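Side-chain contacts in hypothetical protein yiiX (Escherichia coli, PDB 2IF6), which is of unconfirmed function but belongs to the permuted papain-like C92 family and is therefore probably a hydrolase: residues 8-13 against 166-171; 34-39 against 117-122. All coordinates share one frame; numbering follows the deposited sequence.

Contact 1: residues 8-13 against 166-171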
ATOM      1  N   GLY A   8       3.329  11.789  -3.973  1.00 15.72           N
ATOM      2  CA  GLY A   8       2.272  11.563  -3.013  1.00 14.59           C
ATOM      3  C   GLY A   8       1.034  10.816  -3.511  1.00 15.72           C
ATOM      4  O   GLY A   8       0.299  10.302  -2.671  1.00 16.63           O
ATOM      5  N   ASP A   9       0.771  10.769  -4.830  1.00 14.93           N
ATOM      6  CA  ASP A   9      -0.391  10.028  -5.349  1.00 14.10           C
ATOM      7  C   ASP A   9      -0.249   8.571  -4.909  1.00 13.78           C
ATOM      8  O   ASP A   9       0.861   8.002  -4.965  1.00 13.34           O
ATOM      9  CB  ASP A   9      -0.492  10.062  -6.898  1.00 14.31           C
ATOM     10  CG  ASP A   9      -0.802  11.431  -7.440  1.00 14.91           C
ATOM     11  OD1 ASP A   9      -1.087  12.388  -6.633  1.00 15.11           O
ATOM     12  OD2 ASP A   9      -0.748  11.556  -8.684  1.00 15.80           O
ATOM     13  N   ILE A  10      -1.328   7.993  -4.422  1.00 13.08           N
ATOM     14  CA  ILE A  10      -1.253   6.623  -3.917  1.00 15.09           C
ATOM     15  C   ILE A  10      -1.891   5.737  -4.953  1.00 14.18           C
ATOM     16  O   ILE A  10      -3.023   5.984  -5.358  1.00 13.74           O
ATOM     17  CB  ILE A  10      -1.951   6.486  -2.550  1.00 14.47           C
ATOM     18  CG1 ILE A  10      -1.378   7.543  -1.571  1.00 16.56           C
ATOM     19  CG2 ILE A  10      -1.756   5.054  -2.000  1.00 16.37           C
ATOM     20  CD1 ILE A  10      -2.178   7.696  -0.226  1.00 17.83           C
ATOM     21  N   ILE A  11      -1.174   4.695  -5.364  1.00 12.72           N
ATOM     22  CA  ILE A  11      -1.612   3.885  -6.484  1.00 12.70           C
ATOM     23  C   ILE A  11      -1.865   2.444  -6.012  1.00 12.78           C
ATOM     24  O   ILE A  11      -1.128   1.951  -5.159  1.00 12.06           O
ATOM     25  CB  ILE A  11      -0.578   3.973  -7.659  1.00 12.44           C
ATOM     26  CG1 ILE A  11      -1.116   3.270  -8.922  1.00 12.66           C
ATOM     27  CG2 ILE A  11       0.802   3.496  -7.226  1.00 15.18           C
ATOM     28  CD1 ILE A  11      -0.427   3.643 -10.208  1.00 14.35           C
ATOM     29  N   PHE A  12      -2.879   1.780  -6.581  1.00 11.85           N
ATOM     30  CA  PHE A  12      -3.327   0.468  -6.082  1.00 12.26           C
ATOM     31  C   PHE A  12      -3.431  -0.468  -7.289  1.00 13.23           C
ATOM     32  O   PHE A  12      -3.738  -0.019  -8.405  1.00 13.21           O
ATOM     33  CB  PHE A  12      -4.704   0.600  -5.407  1.00 11.66           C
ATOM     34  CG  PHE A  12      -4.737   1.558  -4.227  1.00 13.66           C
ATOM     35  CD1 PHE A  12      -4.699   1.069  -2.942  1.00 12.03           C
ATOM     36  CD2 PHE A  12      -4.826   2.948  -4.412  1.00 12.76           C
ATOM     37  CE1 PHE A  12      -4.705   1.940  -1.846  1.00 16.17           C
ATOM     38  CE2 PHE A  12      -4.842   3.830  -3.266  1.00 12.39           C
ATOM     39  CZ  PHE A  12      -4.817   3.301  -2.040  1.00 14.13           C
ATOM     40  N   GLN A  13      -3.178  -1.756  -7.065  1.00 12.68           N
ATOM     41  CA  GLN A  13      -3.273  -2.739  -8.110  1.00 14.38           C
ATOM     42  C   GLN A  13      -3.603  -4.089  -7.477  1.00 15.58           C
ATOM     43  O   GLN A  13      -3.589  -4.230  -6.250  1.00 14.70           O
ATOM     44  CB  GLN A  13      -1.937  -2.820  -8.887  1.00 14.69           C
ATOM     45  CG  GLN A  13      -0.795  -3.460  -8.082  1.00 14.05           C
ATOM     46  CD  GLN A  13       0.544  -3.536  -8.801  1.00 13.59           C
ATOM     47  OE1 GLN A  13       1.463  -4.113  -8.247  1.00 16.63           O
ATOM     48  NE2 GLN A  13       0.662  -2.987 -10.021  1.00 14.49           N
ATOM     49  N   GLN A 166      -6.990  -1.506   1.271  1.00 15.90           N
ATOM     50  CA  GLN A 166      -8.360  -0.939   1.253  1.00 15.84           C
ATOM     51  C   GLN A 166      -8.522   0.190   2.284  1.00 15.69           C
ATOM     52  O   GLN A 166      -9.180   1.210   2.008  1.00 17.79           O
ATOM     53  CB  GLN A 166      -9.428  -2.036   1.486  1.00 16.40           C
ATOM     54  CG  GLN A 166     -10.890  -1.574   1.228  1.00 16.95           C
ATOM     55  CD  GLN A 166     -11.157  -1.078  -0.207  1.00 20.98           C
ATOM     56  OE1 GLN A 166     -10.840  -1.753  -1.174  1.00 21.57           O
ATOM     57  NE2 GLN A 166     -11.767   0.111  -0.333  1.00 21.48           N
ATOM     58  N   ALA A 167      -7.943   0.013   3.469  1.00 14.15           N
ATOM     59  CA  ALA A 167      -8.021   1.055   4.496  1.00 14.39           C
ATOM     60  C   ALA A 167      -7.420   2.374   4.012  1.00 14.00           C
ATOM     61  O   ALA A 167      -8.036   3.408   4.209  1.00 14.15           O
ATOM     62  CB  ALA A 167      -7.408   0.626   5.771  1.00 15.06           C
ATOM     63  N   VAL A 168      -6.262   2.337   3.343  1.00 13.26           N
ATOM     64  CA  VAL A 168      -5.661   3.579   2.825  1.00 13.44           C
ATOM     65  C   VAL A 168      -6.551   4.155   1.749  1.00 13.61           C
ATOM     66  O   VAL A 168      -6.831   5.351   1.717  1.00 14.79           O
ATOM     67  CB  VAL A 168      -4.264   3.347   2.229  1.00 13.12           C
ATOM     68  CG1 VAL A 168      -3.688   4.679   1.663  1.00 13.33           C
ATOM     69  CG2 VAL A 168      -3.357   2.717   3.293  1.00 13.75           C
ATOM     70  N   PHE A 169      -7.050   3.288   0.870  1.00 14.43           N
ATOM     71  CA  PHE A 169      -7.894   3.778  -0.205  1.00 14.83           C
ATOM     72  C   PHE A 169      -9.062   4.594   0.306  1.00 14.22           C
ATOM     73  O   PHE A 169      -9.404   5.620  -0.283  1.00 15.30           O
ATOM     74  CB  PHE A 169      -8.450   2.600  -1.028  1.00 14.95           C
ATOM     75  CG  PHE A 169      -9.230   3.031  -2.237  1.00 16.70           C
ATOM     76  CD1 PHE A 169      -8.586   3.149  -3.481  1.00 15.57           C
ATOM     77  CD2 PHE A 169     -10.595   3.321  -2.152  1.00 17.89           C
ATOM     78  CE1 PHE A 169      -9.266   3.563  -4.595  1.00 16.22           C
ATOM     79  CE2 PHE A 169     -11.297   3.740  -3.291  1.00 18.51           C
ATOM     80  CZ  PHE A 169     -10.640   3.861  -4.509  1.00 17.76           C
ATOM     81  N   ASP A 170      -9.696   4.119   1.374  1.00 15.16           N
ATOM     82  CA  ASP A 170     -10.929   4.694   1.919  1.00 16.07           C
ATOM     83  C   ASP A 170     -10.669   5.839   2.892  1.00 16.91           C
ATOM     84  O   ASP A 170     -11.609   6.323   3.562  1.00 17.31           O
ATOM     85  CB  ASP A 170     -11.677   3.605   2.673  1.00 15.57           C
ATOM     86  CG  ASP A 170     -12.388   2.635   1.750  1.00 19.94           C
ATOM     87  OD1 ASP A 170     -12.706   2.999   0.591  1.00 24.00           O
ATOM     88  OD2 ASP A 170     -12.654   1.527   2.231  1.00 24.33           O
ATOM     89  N   ALA A 171      -9.413   6.255   2.996  1.00 16.09           N
ATOM     90  CA  ALA A 171      -9.063   7.410   3.821  1.00 16.15           C
ATOM     91  C   ALA A 171      -9.897   8.645   3.397  1.00 16.54           C
ATOM     92  O   ALA A 171     -10.134   8.845   2.193  1.00 17.49           O
ATOM     93  CB  ALA A 171      -7.590   7.685   3.723  1.00 15.12           C
TER
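Ile10 enters the contact through the end of its longer branch: CD1 lies 3.9 Å from CG1 of Val168, an apolar meeting in which the two side chains cross at a slant. Two residues further along strand 10-13, on the same side of the sheet, Phe12 carries most of the remaining packing. Its ring sits against the last turn of the helix, with CZ 3.6 Å from CA of Phe169, close enough for the aromatic rim to rest on the backbone. Val168 CG1 meets the rim of this ring, 4.1 Å from CZ, and thus bridges Ile10 and Phe12. Over one face stands Phe169, turned there by a chi1 of -175° that sets CG opposite the backbone N. The pair is T-shaped, the edge of Phe169 directed at the face of Phe12, with planes at 74° and centroids 5.3 Å apart; Phe169 CB adds an off-centre CH-pi contact to the same ring. Arg73 of strand 70-75, the neighbour of strand 10-13, is a cation-pi partner of Phe169 and also touches Phe12. Helix 165-169 packs beside helix 112-124, where Val168 touches Ser113 and Ile10 meets Val116 and Tyr120.

Contact 2: residues 34-39 against 117-122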
ATOM      1  N   THR A  34      -0.019  -1.681  -2.978  1.00 16.18           N
ATOM      2  CA  THR A  34      -0.102  -0.210  -3.077  1.00 16.64           C
ATOM      3  C   THR A  34       1.316   0.375  -3.059  1.00 16.67           C
ATOM      4  O   THR A  34       2.265  -0.275  -2.587  1.00 15.91           O
ATOM      5  CB  THR A  34      -1.017   0.376  -1.959  1.00 17.39           C
ATOM      6  OG1 THR A  34      -1.248   1.775  -2.159  1.00 19.65           O
ATOM      7  CG2 THR A  34      -0.408   0.179  -0.608  1.00 20.59           C
ATOM      8  N   GLY A  35       1.474   1.553  -3.640  1.00 14.63           N
ATOM      9  CA  GLY A  35       2.730   2.301  -3.510  1.00 15.51           C
ATOM     10  C   GLY A  35       2.404   3.780  -3.631  1.00 14.99           C
ATOM     11  O   GLY A  35       1.217   4.153  -3.823  1.00 14.50           O
ATOM     12  N   MET A  36       3.428   4.619  -3.516  1.00 14.29           N
ATOM     13  CA  MET A  36       3.214   6.076  -3.556  1.00 14.15           C
ATOM     14  C   MET A  36       4.098   6.643  -4.632  1.00 13.14           C
ATOM     15  O   MET A  36       5.301   6.287  -4.720  1.00 12.70           O
ATOM     16  CB  MET A  36       3.553   6.716  -2.197  1.00 13.66           C
ATOM     17  CG  MET A  36       3.396   8.309  -2.065  1.00 14.79           C
ATOM     18  SD  MET A  36       4.103   8.898  -0.499  1.00 12.89           S
ATOM     19  CE  MET A  36       5.881   9.017  -0.918  1.00 14.49           C
ATOM     20  N   LEU A  37       3.522   7.514  -5.448  1.00 13.86           N
ATOM     21  CA  LEU A  37       4.259   8.155  -6.544  1.00 14.49           C
ATOM     22  C   LEU A  37       5.332   9.077  -5.940  1.00 14.68           C
ATOM     23  O   LEU A  37       5.070   9.767  -4.952  1.00 13.59           O
ATOM     24  CB  LEU A  37       3.323   8.954  -7.452  1.00 14.92           C
ATOM     25  CG  LEU A  37       2.616   8.289  -8.656  1.00 15.11           C
ATOM     26  CD1 LEU A  37       3.616   7.982  -9.737  1.00 16.07           C
ATOM     27  CD2 LEU A  37       1.838   7.039  -8.225  1.00 17.28           C
ATOM     28  N   VAL A  38       6.546   9.021  -6.511  1.00 14.10           N
ATOM     29  CA  VAL A  38       7.595  10.024  -6.242  1.00 16.47           C
ATOM     30  C   VAL A  38       8.156  10.454  -7.613  1.00 17.37           C
ATOM     31  O   VAL A  38       8.618   9.599  -8.400  1.00 17.98           O
ATOM     32  CB  VAL A  38       8.712   9.529  -5.304  1.00 17.47           C
ATOM     33  CG1 VAL A  38       9.805  10.600  -5.153  1.00 17.55           C
ATOM     34  CG2 VAL A  38       8.160   9.213  -3.948  1.00 16.67           C
ATOM     35  N   MET A  39       8.047  11.747  -7.916  1.00 16.74           N
ATOM     36  CA  MET A  39       8.650  12.319  -9.115  1.00 18.16           C
ATOM     37  C   MET A  39      10.132  12.552  -8.852  1.00 19.35           C
ATOM     38  O   MET A  39      10.524  13.284  -7.939  1.00 20.64           O
ATOM     39  CB  MET A  39       7.926  13.596  -9.577  1.00 18.65           C
ATOM     40  CG  MET A  39       6.411  13.453  -9.659  1.00 18.12           C
ATOM     41  SD  MET A  39       5.785  12.045 -10.637  1.00 16.14           S
ATOM     42  CE  MET A  39       6.232  12.588 -12.253  1.00 19.50           C
ATOM     43  N   TRP A 117       1.398   4.396   4.714  1.00 16.61           N
ATOM     44  CA  TRP A 117       0.713   4.994   5.870  1.00 17.00           C
ATOM     45  C   TRP A 117       1.751   5.710   6.707  1.00 16.82           C
ATOM     46  O   TRP A 117       1.551   6.875   7.096  1.00 18.37           O
ATOM     47  CB  TRP A 117      -0.030   3.936   6.699  1.00 17.51           C
ATOM     48  CG  TRP A 117      -1.012   4.521   7.705  1.00 18.31           C
ATOM     49  CD1 TRP A 117      -2.351   4.735   7.517  1.00 18.48           C
ATOM     50  CD2 TRP A 117      -0.706   5.010   9.024  1.00 18.57           C
ATOM     51  NE1 TRP A 117      -2.905   5.292   8.655  1.00 18.48           N
ATOM     52  CE2 TRP A 117      -1.918   5.477   9.589  1.00 19.25           C
ATOM     53  CE3 TRP A 117       0.469   5.076   9.786  1.00 17.45           C
ATOM     54  CZ2 TRP A 117      -1.983   6.022  10.886  1.00 20.32           C
ATOM     55  CZ3 TRP A 117       0.403   5.607  11.084  1.00 18.89           C
ATOM     56  CH2 TRP A 117      -0.822   6.077  11.612  1.00 18.94           C
ATOM     57  N   LYS A 118       2.871   5.041   6.966  1.00 17.02           N
ATOM     58  CA  LYS A 118       3.904   5.601   7.854  1.00 17.72           C
ATOM     59  C   LYS A 118       4.581   6.848   7.275  1.00 17.60           C
ATOM     60  O   LYS A 118       4.915   7.796   8.008  1.00 18.08           O
ATOM     61  CB  LYS A 118       4.926   4.556   8.272  1.00 17.75           C
ATOM     62  CG  LYS A 118       4.394   3.627   9.350  1.00 18.29           C
ATOM     63  CD  LYS A 118       5.343   2.497   9.643  1.00 18.84           C
ATOM     64  CE  LYS A 118       4.825   1.668  10.853  1.00 21.33           C
ATOM     65  NZ  LYS A 118       5.692   0.526  11.229  1.00 20.44           N
ATOM     66  N   VAL A 119       4.737   6.885   5.960  1.00 17.01           N
ATOM     67  CA  VAL A 119       5.338   8.055   5.311  1.00 15.94           C
ATOM     68  C   VAL A 119       4.408   9.282   5.448  1.00 17.24           C
ATOM     69  O   VAL A 119       4.853  10.368   5.817  1.00 17.81           O
ATOM     70  CB  VAL A 119       5.735   7.769   3.841  1.00 17.02           C
ATOM     71  CG1 VAL A 119       6.030   9.101   3.109  1.00 16.21           C
ATOM     72  CG2 VAL A 119       6.970   6.799   3.788  1.00 13.85           C
ATOM     73  N   TYR A 120       3.112   9.102   5.210  1.00 16.83           N
ATOM     74  CA  TYR A 120       2.176  10.232   5.307  1.00 17.29           C
ATOM     75  C   TYR A 120       2.118  10.743   6.730  1.00 18.86           C
ATOM     76  O   TYR A 120       2.029  11.959   6.972  1.00 19.10           O
ATOM     77  CB  TYR A 120       0.772   9.842   4.832  1.00 17.09           C
ATOM     78  CG  TYR A 120       0.508  10.297   3.422  1.00 16.54           C
ATOM     79  CD1 TYR A 120       0.918   9.536   2.327  1.00 17.08           C
ATOM     80  CD2 TYR A 120      -0.096  11.521   3.177  1.00 16.53           C
ATOM     81  CE1 TYR A 120       0.680   9.983   1.015  1.00 17.80           C
ATOM     82  CE2 TYR A 120      -0.311  11.987   1.886  1.00 14.34           C
ATOM     83  CZ  TYR A 120       0.076  11.208   0.806  1.00 13.98           C
ATOM     84  OH  TYR A 120      -0.187  11.652  -0.467  1.00 15.95           O
ATOM     85  N   GLN A 121       2.165   9.809   7.666  1.00 19.86           N
ATOM     86  CA  GLN A 121       2.001  10.163   9.066  1.00 22.86           C
ATOM     87  C   GLN A 121       3.235  10.926   9.497  1.00 22.93           C
ATOM     88  O   GLN A 121       3.141  11.963  10.127  1.00 23.00           O
ATOM     89  CB  GLN A 121       1.771   8.906   9.910  1.00 22.69           C
ATOM     90  CG  GLN A 121       2.300   8.949  11.388  1.00 28.40           C
ATOM     91  CD  GLN A 121       1.646  10.000  12.249  1.00 33.91           C
ATOM     92  OE1 GLN A 121       2.277  10.542  13.179  1.00 37.97           O
ATOM     93  NE2 GLN A 121       0.386  10.307  11.963  1.00 35.24           N
ATOM     94  N   ASN A 122       4.405  10.413   9.139  1.00 23.83           N
ATOM     95  CA  ASN A 122       5.634  11.026   9.606  1.00 24.35           C
ATOM     96  C   ASN A 122       6.018  12.306   8.879  1.00 24.53           C
ATOM     97  O   ASN A 122       6.606  13.194   9.478  1.00 25.46           O
ATOM     98  CB  ASN A 122       6.764  10.006   9.642  1.00 24.97           C
ATOM     99  CG  ASN A 122       6.622   9.054  10.826  1.00 28.20           C
ATOM    100  OD1 ASN A 122       6.666   9.488  11.983  1.00 31.25           O
ATOM    101  ND2 ASN A 122       6.381   7.779  10.550  1.00 29.99           N
TER
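A Met-aromatic contact inside the hydrophobic core joins strand 33-40 to helix 112-124, with Met36 as its sulfur partner and Tyr120 as its ring. SD of Met36 comes 3.9 Å from CE1 of Tyr120, and 5.0 Å from the ring centroid. At 59° from the ring normal the approach is oblique. The methionine first runs straight out from the strand, CG lying opposite the backbone N (chi1 179°), and bends at its last torsion, chi3 82°. That bend carries the terminal methyl to Val119, where CE stands 4.0 Å from CG1. Since SD also lies 4.1 Å from this CG1, one valine branch meets both the sulfur and the methyl, and the thioether end touches two successive residues of the helix.

This is helix-on-sheet packing in a permuted papain-like fold. Strand 33-40 is an inner strand of the antiparallel sheet, and helix 112-124 lies across one of its faces. The strand and the helix also begin with His33 and Cys112, which together with Glu48 form a geometry consistent with a Cys-His-Glu triad, although that role is unconfirmed; Met36 is close to, but not in contact with, the three.

Leu87 of helix 81-91 touches Met36, Val119 and Tyr120 alike, bringing a second helix to the same cluster, and Phe47 on strand 43-49 packs against Val119. The polar end of Tyr120 is satisfied within the protein: its OH hydrogen-bonds to the carbonyl O of Gly8, just ahead of strand 10-13, which ties the phenol end of the ring to the chain leading into the sheet.

Contacts 1 and 2 have centres about 10 Å apart and share the antiparallel sheet, in which strands 10-13 and 33-40 are neighbours. Contact 2 forms between residues lying inside the span of chain that contact 1 brings together: the two strands come first, then helix 112-124, then helix 165-169. Direct joints link the two contacts: Asp9 O and Leu37 N lie 2.7 Å apart in a probable backbone hydrogen bond, and Thr34 packs against Ile10 and Phe12. Neighbouring strands thus receive helices from distant parts of the sequence in one continuous core, close to the unconfirmed triad.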